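Local coordinates for protein short-chain type dehydrogenase/reductase (Mycobacterium ulcerans, PDB 3SVT) that probably works as an NAD-dependent oxidoreductase of the short-chain dehydrogenase/reductase family, with a substrate that is not established, at residues B[73-78]-B[130-135]; B[64-69]-B[86-91]; B[150-155]-B[254-259]; B[221-224]-B[228-231]; B[117-122]-B[165-170]. All coordinates share one frame; numbering follows the deposited sequence.

Interaction 1 of 5, residues B[73-78]-B[130-135]; sequences TNEDET and VLKHAA
E75 lays its CG against the nitrogen corner of the H133 imidazole and brings its carboxylate round to the edge of that ring. Its chain is fully extended, with CG anti to the backbone N (chi1 -179°), and this length lets it span from the first turn of helix 75-89 to helix 113-140. There one oxygen does double duty. E75 OE2 accepts a nearly straight bond from H133 NE2 (2.7 Å) through its anti lone pair, with the donor almost in the ring plane, and uses its syn lone pair for the salt bridge to K132 NZ (2.7 Å). The carboxylate is turned 63° from the imidazole plane, so the groups meet at the ring edge and do not stack. K132 is itself drawn out straight, and its CG lies 4.1 Å above one face of the H133 ring, near the rim. Two donors on one oxygen should favour a charged carboxylate, and the bond requires a proton on H133 NE2. Beside this polar cluster the layer turns apolar: T78 CG2 approaches V130 CG2 (3.7 Å) and also V130 N (3.6 Å), a fit suited to a small beta-branched residue facing a helix backbone. A second subunit completes the polar site, its S113 bonding to E75 OE1 and to K132 NZ, and its V111 carbonyl also accepting from K132 NZ. The arrangement is that of neighbouring helices in the alpha layer of a Rossmann fold, here with helix 113-140 also facing a partner subunit.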
# COMPACT_ATOMS: atom_id res chain seq x y z
N THR B 73 -19.89 -15.63 -16.54
CA THR B 73 -19.21 -15.09 -17.72
C THR B 73 -20.20 -14.64 -18.81
O THR B 73 -19.81 -14.01 -19.79
CB THR B 73 -18.14 -16.06 -18.32
OG1 THR B 73 -18.77 -17.22 -18.90
CG2 THR B 73 -17.14 -16.49 -17.24
N ASN B 74 -21.48 -14.93 -18.61
CA ASN B 74 -22.54 -14.44 -19.49
C ASN B 74 -23.34 -13.38 -18.74
O ASN B 74 -24.01 -13.70 -17.76
CB ASN B 74 -23.46 -15.58 -19.94
CG ASN B 74 -22.73 -16.66 -20.74
OD1 ASN B 74 -21.66 -16.41 -21.35
ND2 ASN B 74 -23.30 -17.86 -20.76
N GLU B 75 -23.28 -12.13 -19.18
CA GLU B 75 -23.88 -11.03 -18.43
C GLU B 75 -25.40 -11.12 -18.34
O GLU B 75 -26.01 -10.69 -17.36
CB GLU B 75 -23.49 -9.69 -19.06
CG GLU B 75 -24.04 -8.45 -18.34
CD GLU B 75 -23.63 -7.13 -18.97
OE1 GLU B 75 -22.98 -7.11 -20.05
OE2 GLU B 75 -24.00 -6.09 -18.38
N ASP B 76 -26.03 -11.64 -19.38
CA ASP B 76 -27.49 -11.77 -19.41
C ASP B 76 -27.94 -12.69 -18.28
O ASP B 76 -28.94 -12.41 -17.62
CB ASP B 76 -27.98 -12.30 -20.77
CG ASP B 76 -27.30 -13.61 -21.18
OD1 ASP B 76 -26.19 -13.95 -20.67
OD2 ASP B 76 -27.87 -14.30 -22.04
N GLU B 77 -27.18 -13.75 -18.05
CA GLU B 77 -27.53 -14.72 -17.00
C GLU B 77 -27.40 -14.11 -15.61
O GLU B 77 -28.27 -14.31 -14.77
CB GLU B 77 -26.67 -15.97 -17.10
CG GLU B 77 -26.94 -16.77 -18.34
CD GLU B 77 -26.29 -18.14 -18.29
OE1 GLU B 77 -26.20 -18.73 -17.19
OE2 GLU B 77 -25.88 -18.62 -19.34
N THR B 78 -26.32 -13.35 -15.41
CA THR B 78 -26.10 -12.53 -14.19
C THR B 78 -27.21 -11.51 -13.96
O THR B 78 -27.74 -11.37 -12.86
CB THR B 78 -24.72 -11.81 -14.28
OG1 THR B 78 -23.68 -12.80 -14.41
CG2 THR B 78 -24.43 -10.90 -13.05
N VAL B 130 -21.62 -8.86 -12.10
CA VAL B 130 -22.31 -8.99 -10.83
C VAL B 130 -22.47 -7.64 -10.13
O VAL B 130 -23.56 -7.31 -9.67
CB VAL B 130 -21.62 -10.01 -9.90
CG1 VAL B 130 -22.22 -9.97 -8.51
CG2 VAL B 130 -21.78 -11.44 -10.49
N LEU B 131 -21.40 -6.86 -10.10
CA LEU B 131 -21.42 -5.56 -9.43
C LEU B 131 -22.31 -4.53 -10.16
O LEU B 131 -23.10 -3.84 -9.53
CB LEU B 131 -20.00 -5.04 -9.29
CG LEU B 131 -19.77 -3.68 -8.58
CD1 LEU B 131 -19.87 -3.71 -7.05
CD2 LEU B 131 -18.43 -3.17 -8.97
N LYS B 132 -22.17 -4.45 -11.49
CA LYS B 132 -22.95 -3.55 -12.32
C LYS B 132 -24.42 -3.69 -12.01
O LYS B 132 -25.09 -2.73 -11.67
CB LYS B 132 -22.69 -3.88 -13.80
CG LYS B 132 -23.41 -3.00 -14.86
CD LYS B 132 -22.95 -3.40 -16.24
CE LYS B 132 -23.80 -2.83 -17.36
NZ LYS B 132 -23.39 -3.43 -18.69
N HIS B 133 -24.92 -4.92 -12.11
CA HIS B 133 -26.35 -5.14 -12.01
C HIS B 133 -26.86 -5.16 -10.58
O HIS B 133 -27.96 -4.64 -10.30
CB HIS B 133 -26.74 -6.40 -12.81
CG HIS B 133 -26.56 -6.24 -14.28
ND1 HIS B 133 -27.48 -5.60 -15.08
CD2 HIS B 133 -25.52 -6.56 -15.10
CE1 HIS B 133 -27.05 -5.57 -16.32
NE2 HIS B 133 -25.85 -6.14 -16.36
N ALA B 134 -26.08 -5.73 -9.67
CA ALA B 134 -26.48 -5.72 -8.26
C ALA B 134 -26.54 -4.28 -7.74
O ALA B 134 -27.47 -3.89 -7.01
CB ALA B 134 -25.49 -6.54 -7.45
N ALA B 135 -25.52 -3.50 -8.11
CA ALA B 135 -25.42 -2.09 -7.76
C ALA B 135 -26.65 -1.31 -8.21
O ALA B 135 -27.14 -0.47 -7.45
CB ALA B 135 -24.16 -1.48 -8.35

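Interaction 2 of 5, residues B[64-69]-B[86-91]; sequences AIRYEP and TAWHGR
The guanidinium of R66 has two partners: its NH1 comes within 3.5 Å of W88 CG, while its NH2 forms a long salt bridge of 3.7 Å to E68 OE2. The group does not lie flat on the indole. Its plane stands 74° from that of the ring and presents an edge, with R66 CZ 4.7 Å from the centroid of the five-membered ring in a cation-pi contact. The six-membered ring takes the aliphatic part, R66 CD sitting 3.3 Å above its centroid, almost on the normal, in a close CH-pi contact. A bend at chi3 (61°) carries the guanidinium onward to the five-membered ring. Arginine suits the place because one side chain offers methylenes to one ring and charge to the other, and tryptophan supplies a broad electron-rich face at the surface. The opposite face of W88 is met by H89 CE1, 3.4 Å above the plane, and H89 ND1 is in turn hydrogen-bonded to T13. A64, small enough to sit close to the indole's far end, puts its CB 3.7 Å from W88 CZ2. Strand 64-69, which A64 and R66 pair by backbone bonds to strand 37-42, thus receives the last turn of helix 75-89 on one side, while I65 and Y67 turn to helix 45-57.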
# COMPACT_ATOMS: atom_id res chain seq x y z
N ALA B 64 -34.64 -18.20 4.53
CA ALA B 64 -35.16 -18.70 3.26
C ALA B 64 -34.00 -18.87 2.29
O ALA B 64 -33.02 -18.11 2.36
CB ALA B 64 -36.18 -17.73 2.69
N ILE B 65 -34.10 -19.85 1.40
CA ILE B 65 -33.02 -20.14 0.47
C ILE B 65 -33.59 -20.54 -0.88
O ILE B 65 -34.59 -21.28 -0.95
CB ILE B 65 -32.10 -21.26 1.02
CG1 ILE B 65 -30.93 -21.54 0.07
CG2 ILE B 65 -32.88 -22.56 1.23
CD1 ILE B 65 -30.03 -20.36 -0.25
N ARG B 66 -32.94 -20.04 -1.94
CA ARG B 66 -33.29 -20.28 -3.34
C ARG B 66 -32.01 -20.44 -4.15
O ARG B 66 -30.94 -20.02 -3.72
CB ARG B 66 -34.00 -19.07 -3.94
CG ARG B 66 -35.37 -18.82 -3.44
CD ARG B 66 -35.99 -17.57 -4.09
NE ARG B 66 -36.12 -17.68 -5.55
CZ ARG B 66 -36.85 -16.88 -6.31
NH1 ARG B 66 -37.56 -15.88 -5.77
NH2 ARG B 66 -36.88 -17.07 -7.62
N TYR B 67 -32.13 -21.01 -5.35
CA TYR B 67 -31.00 -21.05 -6.29
C TYR B 67 -31.41 -20.72 -7.73
O TYR B 67 -32.56 -20.88 -8.11
CB TYR B 67 -30.30 -22.39 -6.23
CG TYR B 67 -30.98 -23.50 -6.99
CD1 TYR B 67 -30.49 -23.94 -8.23
CD2 TYR B 67 -32.12 -24.11 -6.49
CE1 TYR B 67 -31.10 -24.97 -8.92
CE2 TYR B 67 -32.74 -25.14 -7.19
CZ TYR B 67 -32.23 -25.55 -8.40
OH TYR B 67 -32.85 -26.56 -9.08
N GLU B 68 -30.45 -20.20 -8.49
CA GLU B 68 -30.56 -20.04 -9.94
C GLU B 68 -29.21 -20.43 -10.55
O GLU B 68 -28.20 -19.82 -10.24
CB GLU B 68 -30.87 -18.59 -10.32
CG GLU B 68 -32.20 -18.01 -9.82
CD GLU B 68 -33.43 -18.56 -10.51
OE1 GLU B 68 -33.32 -19.59 -11.22
OE2 GLU B 68 -34.52 -17.97 -10.31
N PRO B 69 -29.18 -21.47 -11.40
CA PRO B 69 -27.94 -21.76 -12.14
C PRO B 69 -27.58 -20.57 -13.02
O PRO B 69 -28.45 -20.00 -13.68
CB PRO B 69 -28.28 -22.98 -12.99
CG PRO B 69 -29.61 -23.44 -12.53
CD PRO B 69 -30.29 -22.34 -11.82
N THR B 86 -34.03 -9.68 -6.50
CA THR B 86 -34.61 -8.41 -6.14
C THR B 86 -36.15 -8.44 -6.15
O THR B 86 -36.81 -7.86 -5.28
CB THR B 86 -34.12 -7.34 -7.12
OG1 THR B 86 -32.68 -7.36 -7.16
CG2 THR B 86 -34.62 -5.96 -6.71
N ALA B 87 -36.70 -9.12 -7.14
CA ALA B 87 -38.14 -9.30 -7.28
C ALA B 87 -38.71 -10.17 -6.16
O ALA B 87 -39.91 -10.10 -5.87
CB ALA B 87 -38.46 -9.90 -8.64
N TRP B 88 -37.85 -10.97 -5.52
CA TRP B 88 -38.29 -11.91 -4.49
C TRP B 88 -39.12 -11.20 -3.41
O TRP B 88 -40.27 -11.56 -3.18
CB TRP B 88 -37.08 -12.58 -3.86
CG TRP B 88 -37.34 -13.77 -2.95
CD1 TRP B 88 -38.55 -14.29 -2.56
CD2 TRP B 88 -36.34 -14.57 -2.30
NE1 TRP B 88 -38.35 -15.37 -1.72
CE2 TRP B 88 -37.00 -15.56 -1.55
CE3 TRP B 88 -34.94 -14.55 -2.30
CZ2 TRP B 88 -36.31 -16.51 -0.80
CZ3 TRP B 88 -34.26 -15.52 -1.54
CH2 TRP B 88 -34.94 -16.47 -0.82
N HIS B 89 -38.53 -10.21 -2.75
CA HIS B 89 -39.23 -9.38 -1.75
C HIS B 89 -39.26 -7.90 -2.09
O HIS B 89 -39.86 -7.12 -1.34
CB HIS B 89 -38.58 -9.54 -0.37
CG HIS B 89 -38.58 -10.94 0.14
ND1 HIS B 89 -37.42 -11.68 0.27
CD2 HIS B 89 -39.60 -11.76 0.51
CE1 HIS B 89 -37.73 -12.89 0.72
NE2 HIS B 89 -39.04 -12.96 0.87
N GLY B 90 -38.64 -7.51 -3.20
CA GLY B 90 -38.67 -6.11 -3.65
C GLY B 90 -37.39 -5.32 -3.45
O GLY B 90 -37.23 -4.25 -4.04
N ARG B 91 -36.47 -5.84 -2.63
CA ARG B 91 -35.23 -5.14 -2.34
C ARG B 91 -34.08 -6.10 -2.20
O ARG B 91 -34.26 -7.19 -1.70
CB ARG B 91 -35.37 -4.33 -1.05
CG ARG B 91 -34.40 -3.16 -0.98
CD ARG B 91 -34.59 -2.30 0.27
NE ARG B 91 -33.34 -1.64 0.68
CZ ARG B 91 -33.22 -0.83 1.73
NH1 ARG B 91 -34.27 -0.53 2.49
NH2 ARG B 91 -32.03 -0.31 2.02

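Interaction 3 of 5, residues B[150-155]-B[254-259]; sequences SSIAAS and GGQMLR
Two short helical turns, each following a parallel strand of the Rossmann sheet, meet here: 152-155 after strand 144-149, and the 3-10 turn 256-258 after strand 249-252. The chief touch is I152 CD1 on Q256, where the methyl is 3.5 Å from Q256 CG and equally near Q256 CB. I152 reaches out with CG1 anti to the backbone N (chi1 -172°) and crosses the glutamine at about a right angle, so one methyl tip rests on the flank of an extended chain. Glutamine fits because its methylenes take the isoleucine while its amide continues past, Q256 NE2 bonding to the carbonyl of R260. The same methyl lies 3.8 Å from M257 N, a backbone NH held by D253. In the short-chain dehydrogenase fold this is the region beside the YxxxK sequence, matched by Y164 and K168 of helix 163-182; Y164 packs on S151 and A153. S151 is the N-cap of turn 152-155, its OG accepting a bond of 3.0 Å from A153 N. Farther along, S155 OG stands 4.1 Å from M257 CB, a looser contact; the hydroxyl's polar partner is N251 in strand 249-252. M257 directs the end of its chain away from turn 152-155 and packs on G247 of the third subunit.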
# COMPACT_ATOMS: atom_id res chain seq x y z
N SER B 150 -11.70 -11.78 -2.61
CA SER B 150 -10.48 -11.72 -3.39
C SER B 150 -9.55 -12.87 -2.96
O SER B 150 -9.99 -13.99 -2.86
CB SER B 150 -9.85 -10.34 -3.21
OG SER B 150 -8.62 -10.20 -3.91
N SER B 151 -8.26 -12.59 -2.73
CA SER B 151 -7.30 -13.59 -2.27
C SER B 151 -6.02 -12.93 -1.79
O SER B 151 -5.65 -11.85 -2.26
CB SER B 151 -6.92 -14.56 -3.39
OG SER B 151 -5.91 -15.47 -2.96
N ILE B 152 -5.32 -13.61 -0.88
CA ILE B 152 -3.97 -13.19 -0.54
C ILE B 152 -3.03 -13.17 -1.77
O ILE B 152 -2.01 -12.48 -1.77
CB ILE B 152 -3.38 -14.10 0.54
CG1 ILE B 152 -2.03 -13.53 1.03
CG2 ILE B 152 -3.24 -15.52 -0.00
CD1 ILE B 152 -1.65 -14.02 2.42
N ALA B 153 -3.36 -13.94 -2.81
CA ALA B 153 -2.62 -13.88 -4.06
C ALA B 153 -2.57 -12.46 -4.63
O ALA B 153 -1.61 -12.13 -5.32
CB ALA B 153 -3.19 -14.88 -5.08
N ALA B 154 -3.56 -11.62 -4.32
CA ALA B 154 -3.54 -10.20 -4.68
C ALA B 154 -2.64 -9.35 -3.80
O ALA B 154 -2.12 -8.34 -4.27
CB ALA B 154 -5.02 -9.59 -4.68
N SER B 155 -2.46 -9.70 -2.52
CA SER B 155 -1.67 -8.84 -1.61
C SER B 155 -0.20 -9.24 -1.59
O SER B 155 0.65 -8.40 -1.34
CB SER B 155 -2.22 -8.86 -0.18
OG SER B 155 -2.25 -10.18 0.34
N GLY B 254 -4.64 -15.13 8.91
CA GLY B 254 -3.74 -15.50 10.02
C GLY B 254 -2.48 -14.64 10.13
O GLY B 254 -1.55 -14.99 10.87
N GLY B 255 -2.46 -13.52 9.42
CA GLY B 255 -1.32 -12.63 9.33
C GLY B 255 -0.32 -12.97 8.23
O GLY B 255 0.77 -12.41 8.21
N GLN B 256 -0.68 -13.88 7.32
CA GLN B 256 0.28 -14.30 6.28
C GLN B 256 0.80 -13.13 5.44
O GLN B 256 1.96 -13.12 5.05
CB GLN B 256 -0.29 -15.39 5.37
CG GLN B 256 0.70 -15.83 4.30
CD GLN B 256 0.30 -17.04 3.52
OE1 GLN B 256 -0.76 -17.63 3.76
NE2 GLN B 256 1.17 -17.46 2.57
N MET B 257 -0.02 -12.11 5.21
CA MET B 257 0.39 -10.98 4.38
C MET B 257 1.59 -10.23 4.92
O MET B 257 2.20 -9.47 4.20
CB MET B 257 -0.79 -10.01 4.12
CG MET B 257 -1.12 -9.10 5.27
SD MET B 257 -2.42 -7.88 4.93
CE MET B 257 -1.87 -6.58 6.04
N LEU B 258 1.91 -10.43 6.20
CA LEU B 258 3.06 -9.80 6.83
C LEU B 258 4.36 -10.48 6.46
O LEU B 258 5.45 -9.89 6.68
CB LEU B 258 2.92 -9.84 8.35
CG LEU B 258 1.62 -9.18 8.84
CD1 LEU B 258 1.45 -9.46 10.32
CD2 LEU B 258 1.70 -7.71 8.52
N ARG B 259 4.26 -11.69 5.92
CA ARG B 259 5.45 -12.45 5.51
C ARG B 259 5.41 -12.53 3.97
O ARG B 259 5.44 -11.50 3.32
CB ARG B 259 5.46 -13.81 6.22
CG ARG B 259 5.43 -13.64 7.74
CD ARG B 259 5.90 -14.84 8.55
NE ARG B 259 5.73 -14.56 9.99
CZ ARG B 259 5.61 -15.47 10.96
NH1 ARG B 259 5.65 -16.79 10.69
NH2 ARG B 259 5.44 -15.07 12.23

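Interaction 4 of 5, residues B[221-224]-B[228-231]; sequences LPRQ and EDVA
R223 leaves its backbone with CG wedged between N and the carbonyl carbon (chi1 72°), runs out extended as far as NE, then turns its guanidinium across the chain at chi4 (84°); D229 folds its carboxylate beside its own backbone N and meets it head-on. The result is an end-on, two-pronged arginine-aspartate salt bridge joining the loop before strand 225-226 to the beginning of helix 227-238 in the Rossmann fold. R223 NH1 bonds to D229 OD2 at 2.8 Å on its syn lone pair, and R223 NH2 bonds to D229 OD1 at 3.1 Å. Both bonds are close to straight, but the guanidinium and carboxylate planes are twisted 34° apart. OD1 is therefore met on the syn side but clearly out of the carboxylate plane, whereas the NH1 bond fits more neatly. The planar, doubly donating end of arginine matches the two oxygens of aspartate, and the short aspartate keeps its charge close to the helix start; E226 N, just before the helix, also donates to D229 OD2. That second donor and the arginine together hold the carboxylate's orientation and would be expected to keep it ionised. The third subunit covers the site: its F244 packs on both R223 and D229, and its S243 makes a weak bond to R223 NH2. NH1 is used twice, for besides D229 it donates to the carbonyl of its own neighbour, with R223 NH1 2.9 Å from Q224 O.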
# COMPACT_ATOMS: atom_id res chain seq x y z
N LEU B 221 -0.28 -16.80 12.99
CA LEU B 221 -1.17 -17.61 13.81
C LEU B 221 -0.97 -19.09 13.49
O LEU B 221 -0.97 -19.48 12.32
CB LEU B 221 -2.64 -17.20 13.62
CG LEU B 221 -3.00 -15.78 14.07
CD1 LEU B 221 -4.49 -15.52 13.82
CD2 LEU B 221 -2.76 -15.59 15.56
N PRO B 222 -0.89 -19.93 14.53
CA PRO B 222 -0.54 -21.32 14.33
C PRO B 222 -1.69 -22.24 13.84
O PRO B 222 -1.83 -23.36 14.34
CB PRO B 222 -0.03 -21.76 15.71
CG PRO B 222 -0.16 -20.60 16.60
CD PRO B 222 -1.11 -19.65 15.96
N ARG B 223 -2.49 -21.79 12.88
CA ARG B 223 -3.52 -22.66 12.32
C ARG B 223 -3.83 -22.25 10.90
O ARG B 223 -3.39 -21.20 10.43
CB ARG B 223 -4.82 -22.63 13.15
CG ARG B 223 -5.64 -21.35 13.06
CD ARG B 223 -6.96 -21.61 13.73
NE ARG B 223 -7.88 -20.50 13.88
CZ ARG B 223 -8.75 -20.05 12.98
NH1 ARG B 223 -8.80 -20.53 11.72
NH2 ARG B 223 -9.56 -19.07 13.33
N GLN B 224 -4.60 -23.10 10.23
CA GLN B 224 -5.10 -22.82 8.90
C GLN B 224 -6.47 -22.15 9.02
O GLN B 224 -7.15 -22.27 10.04
CB GLN B 224 -5.21 -24.12 8.12
CG GLN B 224 -3.82 -24.76 7.84
CD GLN B 224 -3.90 -26.09 7.10
OE1 GLN B 224 -4.88 -26.84 7.22
NE2 GLN B 224 -2.84 -26.42 6.37
N GLU B 228 -15.70 -20.52 8.07
CA GLU B 228 -16.40 -19.66 9.03
C GLU B 228 -15.65 -18.36 9.27
O GLU B 228 -16.28 -17.33 9.49
CB GLU B 228 -16.61 -20.39 10.35
CG GLU B 228 -17.36 -21.71 10.21
CD GLU B 228 -16.54 -22.83 9.53
OE1 GLU B 228 -15.37 -23.08 9.90
OE2 GLU B 228 -17.04 -23.47 8.61
N ASP B 229 -14.32 -18.38 9.21
CA ASP B 229 -13.54 -17.17 9.40
C ASP B 229 -13.92 -16.12 8.32
O ASP B 229 -14.07 -14.93 8.62
CB ASP B 229 -12.04 -17.41 9.32
CG ASP B 229 -11.51 -18.39 10.36
OD1 ASP B 229 -11.99 -18.37 11.53
OD2 ASP B 229 -10.56 -19.16 10.02
N VAL B 230 -14.04 -16.57 7.07
CA VAL B 230 -14.38 -15.65 5.98
C VAL B 230 -15.87 -15.24 6.07
O VAL B 230 -16.19 -14.09 5.86
CB VAL B 230 -14.08 -16.26 4.60
CG1 VAL B 230 -14.39 -15.23 3.49
CG2 VAL B 230 -12.59 -16.76 4.53
N ALA B 231 -16.74 -16.20 6.40
CA ALA B 231 -18.18 -15.94 6.53
C ALA B 231 -18.45 -14.88 7.58
O ALA B 231 -19.27 -14.01 7.39
CB ALA B 231 -18.94 -17.24 6.86

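Interaction 5 of 5, residues B[117-122]-B[165-170]; sequences RRTVDL and GVTKSA
T167 faces helix 113-140 with its methyl pointed at V120 and its hydroxyl alongside T119, in the packing of helices 113-140 and 163-182 that is familiar from the short-chain dehydrogenase fold, where these helices commonly build a subunit interface. The two threonines cross at about a right angle, and T119 CG2 comes 4.0 Å from T167 OG1. T167 and V120 cross obliquely, methyl against methyl, T167 CG2 lying 3.7 Å from V120 CG2. With chi1 at 56°, T167 sets OG1 between its backbone N and carbonyl carbon, and this turns CG2 toward the neighbouring helix. Threonine suits this buried place, as it offers a methyl for packing and a hydroxyl that the surroundings can satisfy: N123 ND2 bonds to T167 OG1, and the carbonyls of A163 and Y164 both lie within hydrogen-bonding reach of that hydroxyl. T119 OG1 is likewise satisfied, by the carbonyl of A115 in its own helix. V120 also packs on V120 of the second subunit, and V166 of that subunit packs on A170, so the contact adjoins the interface. Between the helices themselves, small beta-branched residues permit close approach, with T167 CG2 only 3.7 Å from V120 CA.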
# COMPACT_ATOMS: atom_id res chain seq x y z
N ARG B 117 -6.76 -16.39 -20.28
CA ARG B 117 -7.92 -15.63 -20.75
C ARG B 117 -9.21 -16.04 -20.04
O ARG B 117 -10.04 -15.17 -19.77
CB ARG B 117 -8.10 -15.76 -22.28
CG ARG B 117 -7.17 -14.89 -23.10
CD ARG B 117 -7.55 -14.85 -24.58
NE ARG B 117 -7.47 -16.16 -25.19
CZ ARG B 117 -6.35 -16.73 -25.65
NH1 ARG B 117 -5.18 -16.11 -25.63
NH2 ARG B 117 -6.40 -17.95 -26.20
N ARG B 118 -9.41 -17.35 -19.80
CA ARG B 118 -10.59 -17.84 -19.06
C ARG B 118 -10.65 -17.29 -17.65
O ARG B 118 -11.69 -16.76 -17.19
CB ARG B 118 -10.64 -19.39 -19.01
N THR B 119 -9.52 -17.38 -16.95
CA THR B 119 -9.39 -16.75 -15.62
C THR B 119 -9.72 -15.26 -15.61
O THR B 119 -10.39 -14.79 -14.70
CB THR B 119 -8.00 -17.00 -15.05
OG1 THR B 119 -7.77 -18.40 -15.08
CG2 THR B 119 -7.91 -16.52 -13.59
N VAL B 120 -9.25 -14.51 -16.62
CA VAL B 120 -9.56 -13.09 -16.70
C VAL B 120 -11.07 -12.86 -16.90
O VAL B 120 -11.68 -11.98 -16.29
CB VAL B 120 -8.74 -12.41 -17.84
CG1 VAL B 120 -9.26 -11.02 -18.10
CG2 VAL B 120 -7.27 -12.39 -17.50
N ASP B 121 -11.68 -13.68 -17.78
CA ASP B 121 -13.08 -13.53 -18.08
C ASP B 121 -13.89 -13.80 -16.80
O ASP B 121 -14.77 -13.04 -16.44
CB ASP B 121 -13.45 -14.45 -19.23
CG ASP B 121 -14.83 -14.13 -19.84
OD1 ASP B 121 -15.27 -12.95 -19.91
OD2 ASP B 121 -15.46 -15.11 -20.26
N LEU B 122 -13.55 -14.87 -16.11
CA LEU B 122 -14.28 -15.26 -14.91
C LEU B 122 -14.18 -14.24 -13.78
O LEU B 122 -15.20 -13.80 -13.21
CB LEU B 122 -13.78 -16.61 -14.42
CG LEU B 122 -14.51 -17.21 -13.23
CD1 LEU B 122 -16.07 -17.15 -13.41
CD2 LEU B 122 -14.00 -18.64 -13.04
N GLY B 165 -3.52 -13.94 -9.00
CA GLY B 165 -3.28 -12.72 -8.22
C GLY B 165 -3.45 -11.46 -9.06
O GLY B 165 -3.90 -10.41 -8.56
N VAL B 166 -3.10 -11.57 -10.34
CA VAL B 166 -3.25 -10.49 -11.30
C VAL B 166 -4.72 -10.08 -11.35
O VAL B 166 -5.07 -8.90 -11.19
CB VAL B 166 -2.78 -10.94 -12.69
CG1 VAL B 166 -3.16 -9.94 -13.76
CG2 VAL B 166 -1.25 -11.25 -12.70
N THR B 167 -5.61 -11.05 -11.56
CA THR B 167 -7.04 -10.73 -11.71
C THR B 167 -7.65 -10.35 -10.39
O THR B 167 -8.50 -9.47 -10.35
CB THR B 167 -7.87 -11.88 -12.33
OG1 THR B 167 -7.70 -13.07 -11.55
CG2 THR B 167 -7.47 -12.15 -13.81
N LYS B 168 -7.25 -11.00 -9.31
CA LYS B 168 -7.80 -10.65 -8.00
C LYS B 168 -7.38 -9.21 -7.61
O LYS B 168 -8.15 -8.50 -7.00
CB LYS B 168 -7.43 -11.69 -6.94
CG LYS B 168 -8.28 -12.99 -7.03
CD LYS B 168 -9.80 -12.68 -7.06
CE LYS B 168 -10.66 -13.87 -6.54
NZ LYS B 168 -10.32 -15.18 -7.16
N SER B 169 -6.17 -8.78 -7.99
CA SER B 169 -5.79 -7.36 -7.85
C SER B 169 -6.74 -6.41 -8.59
O SER B 169 -7.10 -5.35 -8.07
CB SER B 169 -4.37 -7.09 -8.34
OG SER B 169 -3.43 -7.70 -7.48
N ALA B 170 -7.16 -6.81 -9.80
CA ALA B 170 -8.12 -6.01 -10.57
C ALA B 170 -9.42 -5.88 -9.83
O ALA B 170 -10.04 -4.81 -9.81
CB ALA B 170 -8.40 -6.60 -11.98

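How the interactions relate
Interactions 1 and 5 are both buried, share helix 113-140 and border the second subunit, yet one is a charged cluster beside an apolar patch and the other is methyl packing in a helix pair. They touch where T73 packs on D121 and L122. Interaction 2 also uses helix 75-89, at its far end, but on the surface, where an aromatic face and a cation meet with no other chain of the assembly touching them. Interactions 3 and 4, partly buried, both touch the third subunit and are tied by a probable hydrogen bond from L221 N to G254 O (3.1 Å); one is apolar, the other a salt bridge. Interaction 3 also touches interaction 5, through A153 and A154 against helix 163-182.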